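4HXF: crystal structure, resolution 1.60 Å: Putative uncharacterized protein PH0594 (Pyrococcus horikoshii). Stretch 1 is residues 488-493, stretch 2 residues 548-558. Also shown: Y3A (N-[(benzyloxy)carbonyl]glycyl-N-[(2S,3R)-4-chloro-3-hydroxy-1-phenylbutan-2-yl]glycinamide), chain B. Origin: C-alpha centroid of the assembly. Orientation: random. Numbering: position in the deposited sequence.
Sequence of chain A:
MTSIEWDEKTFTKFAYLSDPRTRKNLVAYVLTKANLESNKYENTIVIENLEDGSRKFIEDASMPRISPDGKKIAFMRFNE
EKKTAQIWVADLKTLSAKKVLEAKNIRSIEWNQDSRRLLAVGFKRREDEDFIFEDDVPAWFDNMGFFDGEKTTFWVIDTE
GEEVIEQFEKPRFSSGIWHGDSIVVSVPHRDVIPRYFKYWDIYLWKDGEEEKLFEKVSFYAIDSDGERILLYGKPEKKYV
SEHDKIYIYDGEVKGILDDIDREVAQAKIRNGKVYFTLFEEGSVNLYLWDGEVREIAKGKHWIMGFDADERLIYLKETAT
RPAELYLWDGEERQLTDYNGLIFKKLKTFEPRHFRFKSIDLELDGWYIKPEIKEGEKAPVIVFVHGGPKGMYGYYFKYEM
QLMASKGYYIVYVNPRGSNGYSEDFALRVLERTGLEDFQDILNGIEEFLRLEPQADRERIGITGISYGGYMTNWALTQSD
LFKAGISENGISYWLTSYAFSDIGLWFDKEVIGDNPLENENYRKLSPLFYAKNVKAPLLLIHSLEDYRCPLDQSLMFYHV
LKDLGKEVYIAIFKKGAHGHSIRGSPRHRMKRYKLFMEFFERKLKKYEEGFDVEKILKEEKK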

# COMPACT_ATOMS: atom_id res chain seq x y z
N GLU A 488 34.84 -23.79 7.45
CA GLU A 488 33.89 -22.83 6.82
C GLU A 488 34.26 -22.61 5.37
O GLU A 488 35.41 -22.40 5.01
CB GLU A 488 33.89 -21.50 7.52
CG GLU A 488 33.94 -21.57 9.01
CD GLU A 488 33.62 -20.24 9.64
OE1 GLU A 488 32.73 -19.55 9.07
OE2 GLU A 488 34.32 -19.88 10.66
N ASN A 489 33.25 -22.74 4.50
CA ASN A 489 33.38 -22.34 3.12
C ASN A 489 34.67 -22.93 2.51
O ASN A 489 35.43 -22.25 1.82
CB ASN A 489 33.31 -20.82 2.95
CG ASN A 489 31.98 -20.26 3.35
OD1 ASN A 489 31.69 -20.14 4.60
ND2 ASN A 489 31.13 -19.94 2.36
N GLY A 490 34.88 -24.22 2.80
CA GLY A 490 36.13 -24.93 2.57
C GLY A 490 36.23 -25.71 1.27
O GLY A 490 35.49 -25.51 0.39
N ILE A 491 37.21 -26.56 1.20
CA ILE A 491 37.33 -27.60 0.20
C ILE A 491 37.47 -28.95 0.85
O ILE A 491 38.27 -29.13 1.74
CB ILE A 491 38.57 -27.32 -0.72
CG1 ILE A 491 38.51 -25.97 -1.38
CG2 ILE A 491 38.69 -28.46 -1.77
CD1 ILE A 491 39.43 -24.92 -0.67
N SER A 492 36.63 -29.87 0.39
CA SER A 492 36.71 -31.30 0.65
C SER A 492 37.14 -32.13 -0.59
O SER A 492 37.66 -33.22 -0.34
CB SER A 492 35.46 -31.95 1.28
OG SER A 492 34.34 -31.89 0.44
N TYR A 493 36.86 -31.65 -1.79
CA TYR A 493 37.22 -32.36 -2.98
C TYR A 493 37.70 -31.49 -4.08
O TYR A 493 36.91 -30.69 -4.66
CB TYR A 493 36.03 -33.24 -3.46
CG TYR A 493 36.25 -34.20 -4.60
CD1 TYR A 493 37.57 -34.61 -4.98
CD2 TYR A 493 35.22 -34.81 -5.26
CE1 TYR A 493 37.79 -35.50 -6.00
CE2 TYR A 493 35.44 -35.70 -6.27
CZ TYR A 493 36.73 -36.05 -6.68
OH TYR A 493 36.93 -36.97 -7.63
N ARG A 548 33.08 -19.28 -4.96
CA ARG A 548 34.49 -19.57 -4.87
C ARG A 548 34.78 -20.97 -4.37
O ARG A 548 35.59 -21.66 -4.92
CB ARG A 548 35.16 -18.56 -3.93
CG ARG A 548 36.68 -18.69 -3.74
CD ARG A 548 37.54 -18.66 -5.05
NE ARG A 548 37.04 -17.67 -5.95
CZ ARG A 548 37.24 -16.36 -5.82
NH1 ARG A 548 36.57 -15.49 -6.59
NH2 ARG A 548 38.16 -15.94 -4.93
N CYS A 549 34.00 -21.36 -3.34
CA CYS A 549 33.95 -22.70 -2.80
C CYS A 549 32.45 -23.03 -2.73
O CYS A 549 31.77 -22.74 -1.71
CB CYS A 549 34.58 -22.86 -1.45
SG CYS A 549 36.38 -22.47 -1.46
N PRO A 550 31.96 -23.66 -3.78
CA PRO A 550 30.54 -23.93 -3.77
C PRO A 550 30.11 -24.93 -2.70
O PRO A 550 30.89 -25.58 -2.05
CB PRO A 550 30.24 -24.46 -5.18
CG PRO A 550 31.37 -23.92 -6.04
CD PRO A 550 32.56 -23.91 -5.14
N LEU A 551 28.78 -24.93 -2.52
CA LEU A 551 28.10 -25.73 -1.43
C LEU A 551 28.54 -27.17 -1.31
O LEU A 551 28.61 -27.69 -0.21
CB LEU A 551 26.62 -25.59 -1.59
CG LEU A 551 25.81 -26.32 -0.45
CD1 LEU A 551 26.07 -25.75 0.97
CD2 LEU A 551 24.28 -26.27 -0.84
N ASP A 552 28.75 -27.84 -2.44
CA ASP A 552 29.15 -29.23 -2.49
C ASP A 552 30.35 -29.49 -1.58
O ASP A 552 30.48 -30.52 -0.93
CB ASP A 552 29.40 -29.76 -3.91
CG ASP A 552 30.59 -29.11 -4.56
OD1 ASP A 552 31.43 -29.88 -5.04
OD2 ASP A 552 30.65 -27.84 -4.59
N GLN A 553 31.22 -28.50 -1.50
CA GLN A 553 32.45 -28.69 -0.73
C GLN A 553 32.18 -28.98 0.74
O GLN A 553 32.90 -29.74 1.36
CB GLN A 553 33.39 -27.50 -0.82
CG GLN A 553 33.97 -27.20 -2.21
CD GLN A 553 34.74 -28.41 -2.76
OE1 GLN A 553 35.22 -29.23 -1.95
NE2 GLN A 553 34.83 -28.57 -4.11
N SER A 554 31.17 -28.36 1.30
CA SER A 554 30.73 -28.63 2.69
C SER A 554 29.71 -29.73 2.72
O SER A 554 29.83 -30.63 3.58
CB SER A 554 30.22 -27.43 3.49
OG SER A 554 31.28 -26.46 3.70
N LEU A 555 28.71 -29.68 1.83
CA LEU A 555 27.58 -30.62 1.99
C LEU A 555 27.99 -32.06 1.66
O LEU A 555 27.55 -33.05 2.31
CB LEU A 555 26.37 -30.14 1.20
CG LEU A 555 25.09 -31.00 1.32
CD1 LEU A 555 24.75 -31.16 2.83
CD2 LEU A 555 23.88 -30.38 0.54
N MET A 556 28.87 -32.25 0.69
CA MET A 556 29.34 -33.61 0.37
C MET A 556 30.07 -34.19 1.57
O MET A 556 29.88 -35.34 1.87
CB MET A 556 30.17 -33.70 -0.92
CG MET A 556 29.48 -33.36 -2.17
SD MET A 556 30.48 -33.74 -3.65
CE MET A 556 31.94 -32.77 -3.38
N PHE A 557 30.97 -33.42 2.18
CA PHE A 557 31.74 -33.81 3.32
C PHE A 557 30.79 -34.15 4.51
O PHE A 557 30.92 -35.22 5.13
CB PHE A 557 32.79 -32.81 3.67
CG PHE A 557 33.92 -33.32 4.56
CD1 PHE A 557 34.62 -34.53 4.37
CD2 PHE A 557 34.45 -32.46 5.51
CE1 PHE A 557 35.63 -34.90 5.22
CE2 PHE A 557 35.53 -32.83 6.30
CZ PHE A 557 36.17 -34.00 6.10
N TYR A 558 29.82 -33.30 4.74
CA TYR A 558 28.78 -33.53 5.72
C TYR A 558 28.02 -34.85 5.48
O TYR A 558 27.97 -35.73 6.39
CB TYR A 558 27.79 -32.37 5.73
CG TYR A 558 26.63 -32.62 6.71
CD1 TYR A 558 26.80 -32.50 8.08
CD2 TYR A 558 25.43 -33.08 6.25
CE1 TYR A 558 25.77 -32.81 8.96
CE2 TYR A 558 24.40 -33.43 7.10
CZ TYR A 558 24.58 -33.27 8.47
OH TYR A 558 23.61 -33.60 9.38
N3 Y3A B . 41.97 -15.95 -3.84
CA3 Y3A B . 42.16 -17.41 -3.67
C3 Y3A B . 40.83 -17.92 -3.11
O3 Y3A B . 39.75 -17.38 -3.17
C4 Y3A B . 39.68 -19.02 -0.10
O4 Y3A B . 40.88 -19.22 0.55
CA4 Y3A B . 39.79 -19.64 -1.49
N4 Y3A B . 41.03 -19.07 -2.09
CB4 Y3A B . 40.14 -21.16 -1.52
CG4 Y3A B . 40.26 -21.72 -2.90
CD1 Y3A B . 39.21 -21.79 -3.83
CD2 Y3A B . 41.47 -22.28 -3.30
CE1 Y3A B . 39.35 -22.34 -5.09
CE2 Y3A B . 41.63 -22.82 -4.56
CZ4 Y3A B . 40.60 -22.83 -5.45
C15 Y3A B . 38.90 -17.65 -0.03
O HOH W 1 33.73 -26.09 4.74

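A short irregular segment can have its backbone groups satisfied by one polar side chain, and the contact between residues 488-493 and 548-558 is a compact example. The first stretch forms no regular helix or strand here. The second enters as a loop and winds into a helix that includes M556 and continues beyond the stretch, its turns closed by bonds such as M556 N to D552 O at 2.9 Å. Of the CA atoms, I491 CA and Q553 CA lie closest across the stretches, 5.1 Å apart; N489 CA and C549 CA are 6.0 Å apart.

At the centre is Q553, whose CA-to-CB bond points toward the first stretch. Its amide offers an acceptor and a donor, and the loop uses both. OE1 of Q553 receives S492 N at 2.8 Å and Y493 N at 2.9 Å, the latter almost linear at 171°, while Q553 NE2 donates to Y493 O at 3.0 Å. Y493 thus has its backbone NH and carbonyl read by a single amide group, and it sits at the N-cap position, right before a helix. S492 adds a bond from the side-chain hydroxyl: OG, in the p rotamer, donates to Q553 O at 2.7 Å, tying the loop to the helix backbone as well.

Apolar contacts accompany these hydrogen bonds. S492 CB rests 3.7 Å from F557 CB, and M556 CE approaches Y493 CB at 4.1 Å, lying near the plane of the tyrosine ring at its edge. Toward the ligand, I491 CD1 meets C549 SG at 4.0 Å, and both side chains also touch Y3A; R548 instead reaches it by a hydrogen bond, R548 NH2 to Y3A O3 at 2.8 Å. The oxygen of a water lies 2.9 Å from G490 N, whose hydrogen bond it accepts, and 2.7 Å from S554 OG, whereas the buried G490 O finds no hydrogen-bonding partner.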